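PDB 2QDE: mandelate racemase/muconate lactonizing enzyme family protein from Azoarcus sp., which belongs to the enolase superfamily, pairing an N-terminal capping domain with a TIM-barrel-like domain that holds a barium ion in the model. Local coordinates for residues 11-16 with 33-38; 48-53 with 104-109; 160-165 with 354-359; 227-232 with 261-266; 267-272 with 281-286. All blocks are in the same frame, centred on the assembly; numbering follows the deposited sequence.

Interactions 1 and 2 lie in the N-terminal domain and share the hairpin 31-40/45-49: the first bonds 33-38 to 11-16 by backbone, the second lays the outer strand's turn on helix 101-119 by apolar packing, with no hydrogen bond across. Interactions 3, 4 and 5 belong to the barrel domain. Interaction 5, a tryptophan of helix 277-290 packed on strand 266-269, is as buried as the first two; interactions 3 and 4 are only partly buried and involve loops and the ends of helices and strands, one aromatic, the other a mix of methyl packing and a weak salt bridge. One place where the domains meet is between interactions 2 and 5, where A50 O accepts from Q272 NE2.

Interaction 1 of 5, residues 11-16 with 33-38; sequences IPISTP and GVLLKL
This is an antiparallel strand pairing in the sheet of the N-terminal domain, between strand 5-15 at I11-I13 and strand 31-40 at G33-L35. I11 and L35 form a hydrogen-bonded pair, with I11 N to L35 O and L35 N to I11 O both at 2.8 Å, each donor lying in the carbonyl plane. P12 faces V34 in the non-hydrogen-bonded pair that follows, where the V34 CA-H leans on I11 O at 3.4 Å. At I13 and G33 the two bonds differ: G33 N comes nearly along the C=O axis of I13, while I13 N sits 46° out of the carbonyl plane of G33.

I11, I13 and L35 share one face. I13 holds CG1 in the crowded position between N and carbonyl carbon (chi1 57°), which carries CD1 across L35 at about a right angle, 3.7 Å from L35 CG. I11 CD1 touches the aliphatic K37 CE at 4.1 Å; the ammonium beyond pairs with E371. The other face, with P12 and V34, is covered by helix 62-78 through Q62, I65 and T66, and farther along 31-40 L36 reaches helix 101-119.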
# COMPACT_ATOMS: atom_id res chain seq x y z
N ILE A 11 -16.95 37.11 29.29
CA ILE A 11 -18.01 36.98 30.29
C ILE A 11 -18.48 35.54 30.46
O ILE A 11 -19.00 34.93 29.52
CB ILE A 11 -19.24 37.82 29.90
CG1 ILE A 11 -18.81 39.24 29.54
CG2 ILE A 11 -20.26 37.81 31.03
CD1 ILE A 11 -19.90 40.04 28.88
N PRO A 12 -18.33 34.97 31.68
CA PRO A 12 -18.77 33.60 31.92
C PRO A 12 -20.27 33.56 32.24
O PRO A 12 -20.72 34.20 33.19
CB PRO A 12 -17.92 33.18 33.11
CG PRO A 12 -17.85 34.46 33.91
CD PRO A 12 -17.61 35.52 32.85
N ILE A 13 -21.04 32.83 31.44
CA ILE A 13 -22.47 32.73 31.67
C ILE A 13 -22.97 31.30 31.86
O ILE A 13 -22.35 30.33 31.40
CB ILE A 13 -23.29 33.38 30.52
CG1 ILE A 13 -22.94 32.73 29.19
CG2 ILE A 13 -23.04 34.89 30.47
CD1 ILE A 13 -23.91 33.10 28.06
N SER A 14 -24.09 31.18 32.56
CA SER A 14 -24.71 29.89 32.80
C SER A 14 -26.18 30.06 32.41
O SER A 14 -26.91 30.82 33.04
CB SER A 14 -24.59 29.50 34.27
OG SER A 14 -23.24 29.25 34.62
N THR A 15 -26.60 29.34 31.37
CA THR A 15 -27.98 29.44 30.89
C THR A 15 -28.85 28.23 31.24
O THR A 15 -28.56 27.10 30.86
CB THR A 15 -28.00 29.63 29.37
OG1 THR A 15 -27.15 30.73 29.02
CG2 THR A 15 -29.41 29.92 28.88
N PRO A 16 -29.94 28.46 31.99
CA PRO A 16 -30.85 27.38 32.38
C PRO A 16 -31.63 26.85 31.17
O PRO A 16 -31.94 27.61 30.24
CB PRO A 16 -31.78 28.04 33.39
CG PRO A 16 -30.98 29.21 33.92
CD PRO A 16 -30.30 29.72 32.68
N GLY A 33 -21.09 28.46 29.56
CA GLY A 33 -20.32 28.90 28.42
C GLY A 33 -19.64 30.23 28.64
O GLY A 33 -19.49 30.69 29.77
N VAL A 34 -19.25 30.87 27.55
CA VAL A 34 -18.57 32.15 27.64
C VAL A 34 -18.96 33.08 26.50
O VAL A 34 -19.24 32.62 25.40
CB VAL A 34 -17.03 31.90 27.63
CG1 VAL A 34 -16.33 32.89 26.74
CG2 VAL A 34 -16.49 31.98 29.05
N LEU A 35 -19.01 34.37 26.79
CA LEU A 35 -19.30 35.38 25.78
C LEU A 35 -18.04 36.21 25.64
O LEU A 35 -17.33 36.46 26.62
CB LEU A 35 -20.46 36.30 26.21
CG LEU A 35 -21.87 35.73 26.39
CD1 LEU A 35 -22.83 36.90 26.53
CD2 LEU A 35 -22.27 34.85 25.20
N LEU A 36 -17.75 36.63 24.41
CA LEU A 36 -16.56 37.42 24.13
C LEU A 36 -16.92 38.76 23.52
O LEU A 36 -17.83 38.87 22.69
CB LEU A 36 -15.65 36.67 23.16
CG LEU A 36 -14.44 37.42 22.59
CD1 LEU A 36 -13.45 37.76 23.71
CD2 LEU A 36 -13.76 36.57 21.53
N LYS A 37 -16.20 39.80 23.94
CA LYS A 37 -16.40 41.12 23.38
C LYS A 37 -15.05 41.69 23.02
O LYS A 37 -14.16 41.79 23.87
CB LYS A 37 -17.10 42.06 24.38
CG LYS A 37 -18.58 41.80 24.56
CD LYS A 37 -19.21 42.83 25.49
CE LYS A 37 -20.68 42.52 25.75
NZ LYS A 37 -21.29 43.47 26.73
N LEU A 38 -14.89 42.04 21.74
CA LEU A 38 -13.66 42.64 21.26
C LEU A 38 -13.98 44.10 20.98
O LEU A 38 -14.58 44.44 19.96
CB LEU A 38 -13.18 41.95 19.98
CG LEU A 38 -12.84 40.46 20.06
CD1 LEU A 38 -12.22 40.02 18.74
CD2 LEU A 38 -11.87 40.20 21.21

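Interaction 2 of 5, residues 48-53 with 104-109; sequences ADAGDT and KATVDF
T106, on helix 101-119, is the side chain to follow. Its CB branches so that OG1 is anti to the carbonyl carbon and CG2 anti to the backbone N (chi1 -59°). T106 OG1 lies 3.2 Å from A50 CB, a tight contact for a carbon beside a hydroxyl; the polar partner of OG1 is the carbonyl of Q102, one helical turn back. T106 CG2 takes the other direction and ends 4.1 Å from A48 CB.

A48 supplies the central methyl of the opposite segment. Its CB points at the helix and settles between T106 O, at 3.4 Å, and F109 CB, at 3.5 Å, so one methyl spans the spacing from residue 106 to residue 109. F109 has CG anti to its own carbonyl carbon, and its ring stands with A48 CB and D49 O at the edge, near the ring plane; A105 O lies 3.1 Å above one face, toward the rim.

D49 turns its CB away from the helix. D49 OD1 accepts from G51 N at 2.9 Å, an Asx turn at D49-G51, and OD2 is bonded to S302. G51 follows with a positive phi of 87°, a conformation that suits glycine.

No hydrogen bond crosses between 48-53 and 104-109. The small alanines let strand end and helix come close. T106 OG1 and A50 O find their partners elsewhere, the first in Q102, the second in Q102 and Q272, so the join itself rests on shape and van der Waals contact.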
# COMPACT_ATOMS: atom_id res chain seq x y z
N ALA A 48 -19.40 37.49 20.52
CA ALA A 48 -19.46 36.06 20.20
C ALA A 48 -19.85 35.25 21.42
O ALA A 48 -19.63 35.67 22.56
CB ALA A 48 -18.11 35.59 19.67
N ASP A 49 -20.43 34.07 21.17
CA ASP A 49 -20.88 33.15 22.21
C ASP A 49 -20.23 31.79 21.92
O ASP A 49 -20.52 31.18 20.90
CB ASP A 49 -22.40 32.99 22.13
CG ASP A 49 -22.99 32.19 23.29
OD1 ASP A 49 -22.23 31.52 24.03
OD2 ASP A 49 -24.23 32.23 23.46
N ALA A 50 -19.35 31.34 22.81
CA ALA A 50 -18.66 30.06 22.62
C ALA A 50 -19.66 28.91 22.63
O ALA A 50 -19.43 27.86 22.00
CB ALA A 50 -17.63 29.85 23.72
N GLY A 51 -20.76 29.11 23.33
CA GLY A 51 -21.77 28.08 23.44
C GLY A 51 -21.41 27.17 24.60
O GLY A 51 -20.53 27.47 25.40
N ASP A 52 -22.10 26.04 24.68
CA ASP A 52 -21.86 25.08 25.75
C ASP A 52 -20.44 24.51 25.75
O ASP A 52 -19.78 24.43 24.72
CB ASP A 52 -22.88 23.94 25.62
CG ASP A 52 -22.80 22.95 26.75
OD1 ASP A 52 -22.58 23.39 27.90
OD2 ASP A 52 -22.95 21.73 26.49
N THR A 53 -19.96 24.14 26.93
CA THR A 53 -18.64 23.54 27.06
C THR A 53 -18.83 22.07 27.42
O THR A 53 -19.67 21.72 28.25
CB THR A 53 -17.79 24.26 28.15
OG1 THR A 53 -18.52 24.29 29.38
CG2 THR A 53 -17.47 25.69 27.71
N LYS A 104 -10.35 29.54 20.21
CA LYS A 104 -9.94 30.17 18.96
C LYS A 104 -11.17 30.53 18.14
O LYS A 104 -11.26 31.61 17.56
CB LYS A 104 -9.04 29.23 18.14
CG LYS A 104 -7.68 28.94 18.75
CD LYS A 104 -6.97 27.84 17.97
CE LYS A 104 -5.56 27.60 18.47
NZ LYS A 104 -4.94 26.40 17.87
N ALA A 105 -12.14 29.61 18.09
CA ALA A 105 -13.36 29.83 17.34
C ALA A 105 -14.10 31.06 17.85
O ALA A 105 -14.58 31.87 17.07
CB ALA A 105 -14.27 28.61 17.44
N THR A 106 -14.17 31.19 19.17
CA THR A 106 -14.85 32.32 19.78
C THR A 106 -14.24 33.65 19.34
O THR A 106 -14.96 34.61 19.06
CB THR A 106 -14.79 32.20 21.31
OG1 THR A 106 -15.42 30.98 21.70
CG2 THR A 106 -15.51 33.37 21.97
N VAL A 107 -12.91 33.70 19.29
CA VAL A 107 -12.21 34.91 18.85
C VAL A 107 -12.57 35.19 17.39
O VAL A 107 -12.89 36.32 17.02
CB VAL A 107 -10.68 34.72 18.98
CG1 VAL A 107 -9.95 35.90 18.33
CG2 VAL A 107 -10.30 34.61 20.45
N ASP A 108 -12.50 34.15 16.57
CA ASP A 108 -12.81 34.23 15.15
C ASP A 108 -14.22 34.77 14.91
O ASP A 108 -14.44 35.61 14.03
CB ASP A 108 -12.66 32.83 14.52
CG ASP A 108 -13.16 32.76 13.09
OD1 ASP A 108 -12.34 32.60 12.16
OD2 ASP A 108 -14.39 32.86 12.88
N PHE A 109 -15.18 34.29 15.70
CA PHE A 109 -16.57 34.73 15.57
C PHE A 109 -16.71 36.23 15.80
O PHE A 109 -17.39 36.92 15.04
CB PHE A 109 -17.49 34.02 16.58
CG PHE A 109 -17.54 32.52 16.42
CD1 PHE A 109 -17.18 31.91 15.21
CD2 PHE A 109 -17.98 31.72 17.47
CE1 PHE A 109 -17.25 30.52 15.07
CE2 PHE A 109 -18.05 30.33 17.34
CZ PHE A 109 -17.69 29.73 16.14

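Interaction 3 of 5, residues 160-165 with 354-359; sequences GFHFVK and GGYLYP
Three rings, two from 160-165 and one from 354-359, make up this contact. The F161 ring has G355 CA over the centre of one face, a CH-pi contact 3.8 Å from the centroid and only 4° off the ring normal, so that all six ring carbons lie about equally far from it. The H162 imidazole carries G160 O above one face, toward the rim, and presents its edge to the opposite segment: G355 O lies in its plane, 3.4 Å from H162 CD2. The NE2-CE1 end of the imidazole points at one face of Y356. The two rings form a T-shaped pair with centroids 4.9 Å apart and planes at 73°. H162 NE2 stands 3.7 Å above the tyrosine plane, displaced toward the hydroxyl end, and H162 CE1 is 3.6 Å from Y356 OH.

All three aromatic residues set CG anti to the carbonyl carbon. In H162 (chi1 -51°) this swings the imidazole across to Y356 although its CB starts alongside the contact.

The backbones also come close. G160 CA is 3.7 Å from G354 O, and a CB on either G160 or G355 would collide with the opposite segment. Both glycines also have positive phi. G160 closes helix 146-159 in a Schellman motif, which turns the chain into F161.

The contact thus joins the loop between helix 146-159 and strand 164-167 to the turn before strand 356-358. Strand 135-140 lies beside both strands in the sheet, its P136 touching H162 and Y356, while V156 of helix 146-159 packs on F161.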
# COMPACT_ATOMS: atom_id res chain seq x y z
N GLY A 160 -41.95 20.40 10.38
CA GLY A 160 -41.28 20.59 9.10
C GLY A 160 -39.83 20.15 9.00
O GLY A 160 -39.22 20.22 7.93
N PHE A 161 -39.25 19.70 10.11
CA PHE A 161 -37.86 19.27 10.09
C PHE A 161 -37.61 18.12 9.11
O PHE A 161 -38.47 17.27 8.89
CB PHE A 161 -37.40 18.96 11.50
CG PHE A 161 -37.32 20.18 12.37
CD1 PHE A 161 -38.44 20.66 13.04
CD2 PHE A 161 -36.13 20.91 12.44
CE1 PHE A 161 -38.38 21.84 13.78
CE2 PHE A 161 -36.06 22.10 13.18
CZ PHE A 161 -37.19 22.57 13.85
N HIS A 162 -36.40 18.11 8.54
CA HIS A 162 -35.99 17.17 7.51
C HIS A 162 -35.39 15.83 7.92
O HIS A 162 -35.28 14.92 7.10
CB HIS A 162 -35.05 17.92 6.57
CG HIS A 162 -35.64 19.21 6.09
ND1 HIS A 162 -36.33 19.32 4.91
CD2 HIS A 162 -35.71 20.42 6.68
CE1 HIS A 162 -36.81 20.54 4.79
NE2 HIS A 162 -36.45 21.23 5.86
N PHE A 163 -34.96 15.70 9.17
CA PHE A 163 -34.45 14.43 9.64
C PHE A 163 -34.58 14.36 11.14
O PHE A 163 -34.86 15.36 11.79
CB PHE A 163 -33.00 14.17 9.17
CG PHE A 163 -31.98 15.11 9.73
CD1 PHE A 163 -31.55 15.00 11.05
CD2 PHE A 163 -31.38 16.07 8.91
CE1 PHE A 163 -30.54 15.82 11.54
CE2 PHE A 163 -30.37 16.89 9.39
CZ PHE A 163 -29.94 16.77 10.70
N VAL A 164 -34.40 13.16 11.69
CA VAL A 164 -34.50 12.96 13.12
C VAL A 164 -33.28 12.18 13.61
O VAL A 164 -33.02 11.07 13.14
CB VAL A 164 -35.78 12.18 13.47
CG1 VAL A 164 -35.78 11.78 14.93
CG2 VAL A 164 -37.01 13.03 13.15
N LYS A 165 -32.54 12.76 14.55
CA LYS A 165 -31.35 12.13 15.10
C LYS A 165 -31.56 11.72 16.56
O LYS A 165 -32.10 12.50 17.34
CB LYS A 165 -30.18 13.12 14.99
CG LYS A 165 -28.92 12.71 15.74
CD LYS A 165 -27.82 13.74 15.51
CE LYS A 165 -26.71 13.60 16.51
NZ LYS A 165 -25.60 14.54 16.23
N GLY A 354 -40.85 26.49 10.36
CA GLY A 354 -41.17 25.42 9.43
C GLY A 354 -40.03 24.45 9.18
O GLY A 354 -39.97 23.85 8.10
N GLY A 355 -39.15 24.29 10.15
CA GLY A 355 -38.03 23.37 9.99
C GLY A 355 -36.89 23.97 9.18
O GLY A 355 -36.06 23.24 8.62
N TYR A 356 -36.85 25.30 9.11
CA TYR A 356 -35.80 26.01 8.37
C TYR A 356 -35.16 27.09 9.23
O TYR A 356 -35.79 27.65 10.13
CB TYR A 356 -36.39 26.68 7.13
CG TYR A 356 -36.64 25.77 5.95
CD1 TYR A 356 -35.61 25.45 5.06
CD2 TYR A 356 -37.91 25.27 5.70
CE1 TYR A 356 -35.86 24.65 3.93
CE2 TYR A 356 -38.17 24.47 4.58
CZ TYR A 356 -37.14 24.16 3.70
OH TYR A 356 -37.39 23.38 2.59
N LEU A 357 -33.89 27.39 8.95
CA LEU A 357 -33.15 28.44 9.65
C LEU A 357 -32.82 29.54 8.64
O LEU A 357 -32.31 29.27 7.56
CB LEU A 357 -31.86 27.89 10.25
CG LEU A 357 -30.74 28.89 10.60
CD1 LEU A 357 -31.24 29.95 11.58
CD2 LEU A 357 -29.55 28.14 11.20
N TYR A 358 -33.13 30.78 9.00
CA TYR A 358 -32.85 31.93 8.15
C TYR A 358 -31.81 32.80 8.83
O TYR A 358 -31.96 33.15 9.99
CB TYR A 358 -34.10 32.79 7.95
CG TYR A 358 -35.25 32.10 7.27
CD1 TYR A 358 -35.53 32.32 5.92
CD2 TYR A 358 -36.09 31.23 7.98
CE1 TYR A 358 -36.61 31.70 5.29
CE2 TYR A 358 -37.16 30.61 7.36
CZ TYR A 358 -37.42 30.84 6.02
OH TYR A 358 -38.49 30.20 5.43
N PRO A 359 -30.74 33.16 8.11
CA PRO A 359 -29.71 34.00 8.72
C PRO A 359 -30.19 35.45 8.86
O PRO A 359 -30.88 35.96 7.97
CB PRO A 359 -28.55 33.88 7.74
CG PRO A 359 -29.26 33.81 6.42
CD PRO A 359 -30.39 32.83 6.71

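Interaction 4 of 5, residues 227-232 with 261-266; sequences WDLDGM and KGAADG
L229, D230, M232 and K261 all set CG anti to their carbonyl carbons, and the later torsions of K261 and M232 set where their ends go. K261 runs extended to CE and then bends (chi4 -66°), which brings NZ back to D230 OD1 at 3.4 Å, a salt bridge whose hydrogen bond is weak. On the way K261 CD lies 3.6 Å from L229 CB, the two side chains crossing at about a right angle. M232 is folded at both chi2 and chi3, so its CE returns to within 3.8 Å of A263 O, and its CB is 3.5 Å from the same oxygen. That carbonyl is buried here and has no partner in the model.

A263 CB fits against the first turn of the helix, 3.7 Å from L229 O and 3.9 Å from M232 CB. The turn is started by D228 at the N-cap, whose OD1 accepts from G231 N. D228 OD2 is bonded to N291 of a neighbouring subunit, and D265 pairs with R236 in its own chain. The contact sets the start of helix 229-236 against the loop that leaves helix 252-261 for strand 266-269, a join between successive beta-alpha units of a TIM-type barrel.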
# COMPACT_ATOMS: atom_id res chain seq x y z
N TRP A 227 -10.00 8.71 17.57
CA TRP A 227 -8.72 8.28 17.02
C TRP A 227 -8.73 6.93 16.29
O TRP A 227 -7.79 6.62 15.56
CB TRP A 227 -7.68 8.22 18.14
CG TRP A 227 -8.15 7.40 19.30
CD1 TRP A 227 -8.79 7.85 20.42
CD2 TRP A 227 -8.08 5.98 19.43
NE1 TRP A 227 -9.14 6.79 21.23
CE2 TRP A 227 -8.71 5.63 20.64
CE3 TRP A 227 -7.56 4.95 18.62
CZ2 TRP A 227 -8.83 4.31 21.07
CZ3 TRP A 227 -7.68 3.63 19.06
CH2 TRP A 227 -8.31 3.32 20.27
N ASP A 228 -9.78 6.14 16.48
CA ASP A 228 -9.84 4.82 15.86
C ASP A 228 -10.25 4.81 14.39
O ASP A 228 -11.28 4.23 14.04
CB ASP A 228 -10.78 3.92 16.68
CG ASP A 228 -10.64 2.45 16.33
OD1 ASP A 228 -9.64 2.07 15.68
OD2 ASP A 228 -11.54 1.67 16.71
N LEU A 229 -9.44 5.42 13.53
CA LEU A 229 -9.75 5.47 12.10
C LEU A 229 -9.64 4.10 11.45
O LEU A 229 -10.43 3.78 10.55
CB LEU A 229 -8.83 6.47 11.38
CG LEU A 229 -8.99 7.93 11.82
CD1 LEU A 229 -8.15 8.84 10.93
CD2 LEU A 229 -10.45 8.33 11.73
N ASP A 230 -8.68 3.29 11.88
CA ASP A 230 -8.54 1.94 11.32
C ASP A 230 -9.80 1.15 11.67
O ASP A 230 -10.33 0.42 10.84
CB ASP A 230 -7.30 1.23 11.88
CG ASP A 230 -6.00 1.89 11.46
OD1 ASP A 230 -5.83 2.16 10.25
OD2 ASP A 230 -5.14 2.15 12.34
N GLY A 231 -10.27 1.32 12.90
CA GLY A 231 -11.47 0.63 13.33
C GLY A 231 -12.68 1.10 12.53
O GLY A 231 -13.51 0.29 12.12
N MET A 232 -12.78 2.40 12.31
CA MET A 232 -13.90 2.95 11.55
C MET A 232 -13.89 2.34 10.15
O MET A 232 -14.93 1.95 9.63
CB MET A 232 -13.79 4.48 11.47
CG MET A 232 -14.09 5.21 12.79
SD MET A 232 -15.86 5.38 13.15
CE MET A 232 -16.26 6.80 12.07
N LYS A 261 -7.81 6.54 4.57
CA LYS A 261 -8.14 5.25 5.16
C LYS A 261 -9.56 4.78 4.81
O LYS A 261 -9.93 3.66 5.13
CB LYS A 261 -8.01 5.32 6.69
CG LYS A 261 -6.59 5.59 7.20
CD LYS A 261 -6.58 5.67 8.72
CE LYS A 261 -5.18 5.96 9.28
NZ LYS A 261 -4.22 4.84 9.04
N GLY A 262 -10.34 5.64 4.16
CA GLY A 262 -11.70 5.26 3.83
C GLY A 262 -12.43 4.94 5.13
O GLY A 262 -13.00 3.86 5.29
N ALA A 263 -12.40 5.89 6.06
CA ALA A 263 -13.00 5.71 7.37
C ALA A 263 -14.41 6.29 7.52
O ALA A 263 -15.02 6.15 8.59
CB ALA A 263 -12.09 6.29 8.44
N ALA A 264 -14.94 6.93 6.48
CA ALA A 264 -16.26 7.52 6.61
C ALA A 264 -17.06 7.66 5.32
O ALA A 264 -16.49 7.80 4.25
CB ALA A 264 -16.15 8.89 7.29
N ASP A 265 -18.38 7.64 5.47
CA ASP A 265 -19.31 7.79 4.35
C ASP A 265 -19.93 9.19 4.37
O ASP A 265 -20.67 9.57 3.46
CB ASP A 265 -20.41 6.74 4.46
CG ASP A 265 -19.89 5.33 4.32
OD1 ASP A 265 -19.33 5.02 3.25
OD2 ASP A 265 -20.02 4.53 5.29
N GLY A 266 -19.62 9.94 5.42
CA GLY A 266 -20.15 11.29 5.57
C GLY A 266 -19.48 11.96 6.76
O GLY A 266 -18.79 11.29 7.53

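Interaction 5 of 5, residues 267-272 with 281-286; sequences LMIKTQ and QRWLTL
L267, near the start of strand 266-269, points its CB at helix 277-290, and L267 CB is 3.9 Å from W283 CH2, at the far end of the indole. M268 turns the other way, to the side where a barium ion lies about 6 Å from its side chain; what it gives to the helix side is its carbonyl, and M268 O lies 3.5 Å from W283 CH2. The hydrogen bond to M268 O comes from K273 NZ.

I269 carries most of the contact. With CG1 anti to the backbone N (chi1 -172°) and chi2 also anti, the chain reaches straight out, tip to tip with W283. I269 CD1 sits over one face of the six-membered ring of W283, a CH-pi contact 3.8 Å from the centroid and 25° off the normal. The same I269 CD1 is 4.4 Å from L284 CD2. W283 too has CG anti to its N, which sends the indole inward from the helix, and NE1 is held by A249 O.

The axes of 267-269 and 281-286 run nearly antiparallel (174°), 10.8 Å apart, as in the beta-alpha unit of a TIM-type barrel, whose outer helix packs on its own strand. K270 then takes the N-cap position, and T271 and Q272 begin the short helix 271-274, where Q272 NE2 is bonded to E305.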
# COMPACT_ATOMS: atom_id res chain seq x y z
N LEU A 267 -19.69 13.26 6.92
CA LEU A 267 -19.04 14.00 8.00
C LEU A 267 -19.95 14.99 8.73
O LEU A 267 -20.92 15.47 8.16
CB LEU A 267 -17.86 14.78 7.43
CG LEU A 267 -16.86 14.08 6.49
CD1 LEU A 267 -16.10 15.13 5.68
CD2 LEU A 267 -15.91 13.22 7.29
N MET A 268 -19.63 15.27 9.99
CA MET A 268 -20.38 16.26 10.77
C MET A 268 -19.36 17.32 11.16
O MET A 268 -18.20 17.01 11.43
CB MET A 268 -20.99 15.69 12.06
CG MET A 268 -21.01 14.20 12.21
SD MET A 268 -22.02 13.34 11.01
CE MET A 268 -23.44 14.37 10.97
N ILE A 269 -19.79 18.57 11.20
CA ILE A 269 -18.89 19.64 11.60
C ILE A 269 -19.54 20.53 12.65
O ILE A 269 -20.76 20.56 12.77
CB ILE A 269 -18.50 20.51 10.38
CG1 ILE A 269 -17.40 21.51 10.77
CG2 ILE A 269 -19.72 21.26 9.87
CD1 ILE A 269 -16.96 22.41 9.63
N LYS A 270 -18.72 21.23 13.42
CA LYS A 270 -19.19 22.21 14.40
C LYS A 270 -18.16 23.33 14.26
O LYS A 270 -16.96 23.06 14.22
CB LYS A 270 -19.19 21.67 15.84
CG LYS A 270 -20.33 20.71 16.14
CD LYS A 270 -20.49 20.51 17.64
CE LYS A 270 -21.59 19.50 17.97
NZ LYS A 270 -21.28 18.15 17.45
N THR A 271 -18.62 24.57 14.17
CA THR A 271 -17.70 25.68 14.03
C THR A 271 -16.70 25.73 15.18
O THR A 271 -15.55 26.12 14.99
CB THR A 271 -18.45 27.03 13.92
OG1 THR A 271 -19.45 27.10 14.94
CG2 THR A 271 -19.11 27.15 12.56
N GLN A 272 -17.12 25.32 16.37
CA GLN A 272 -16.21 25.33 17.52
C GLN A 272 -15.18 24.21 17.45
O GLN A 272 -14.08 24.33 17.98
CB GLN A 272 -17.01 25.23 18.83
CG GLN A 272 -17.87 26.45 19.12
CD GLN A 272 -19.29 26.31 18.63
OE1 GLN A 272 -19.56 25.59 17.67
NE2 GLN A 272 -20.22 27.01 19.29
N GLN A 281 -14.03 27.05 6.82
CA GLN A 281 -14.00 27.13 5.36
C GLN A 281 -12.92 26.20 4.80
O GLN A 281 -13.12 25.55 3.77
CB GLN A 281 -13.74 28.56 4.89
CG GLN A 281 -14.85 29.55 5.24
CD GLN A 281 -14.55 30.95 4.74
OE1 GLN A 281 -15.18 31.43 3.78
NE2 GLN A 281 -13.59 31.60 5.36
N ARG A 282 -11.78 26.14 5.48
CA ARG A 282 -10.69 25.27 5.04
C ARG A 282 -11.15 23.81 5.20
O ARG A 282 -10.95 22.99 4.32
CB ARG A 282 -9.44 25.54 5.88
CG ARG A 282 -8.90 26.97 5.72
CD ARG A 282 -7.69 27.22 6.61
NE ARG A 282 -7.16 28.57 6.43
CZ ARG A 282 -6.29 29.16 7.25
NH1 ARG A 282 -5.84 28.52 8.32
NH2 ARG A 282 -5.88 30.40 7.00
N TRP A 283 -11.77 23.53 6.34
CA TRP A 283 -12.30 22.21 6.67
C TRP A 283 -13.26 21.75 5.56
O TRP A 283 -13.20 20.61 5.10
CB TRP A 283 -13.06 22.33 8.00
CG TRP A 283 -13.37 21.06 8.74
CD1 TRP A 283 -12.74 20.60 9.86
CD2 TRP A 283 -14.46 20.16 8.50
NE1 TRP A 283 -13.38 19.49 10.35
CE2 TRP A 283 -14.44 19.19 9.54
CE3 TRP A 283 -15.46 20.08 7.52
CZ2 TRP A 283 -15.38 18.16 9.63
CZ3 TRP A 283 -16.40 19.05 7.61
CH2 TRP A 283 -16.35 18.11 8.65
N LEU A 284 -14.13 22.67 5.14
CA LEU A 284 -15.12 22.39 4.11
C LEU A 284 -14.48 22.24 2.72
O LEU A 284 -15.10 21.71 1.80
CB LEU A 284 -16.20 23.48 4.11
CG LEU A 284 -17.13 23.42 5.33
CD1 LEU A 284 -18.10 24.59 5.33
CD2 LEU A 284 -17.89 22.10 5.34
N THR A 285 -13.25 22.71 2.58
CA THR A 285 -12.54 22.56 1.31
C THR A 285 -12.15 21.09 1.19
O THR A 285 -12.28 20.48 0.13
CB THR A 285 -11.27 23.42 1.28
OG1 THR A 285 -11.64 24.80 1.27
CG2 THR A 285 -10.44 23.12 0.03
N LEU A 286 -11.66 20.53 2.29
CA LEU A 286 -11.28 19.12 2.30
C LEU A 286 -12.53 18.26 2.13
O LEU A 286 -12.48 17.23 1.45
CB LEU A 286 -10.56 18.77 3.61
CG LEU A 286 -9.03 18.85 3.58
CD1 LEU A 286 -8.55 20.18 3.00
CD2 LEU A 286 -8.50 18.65 4.98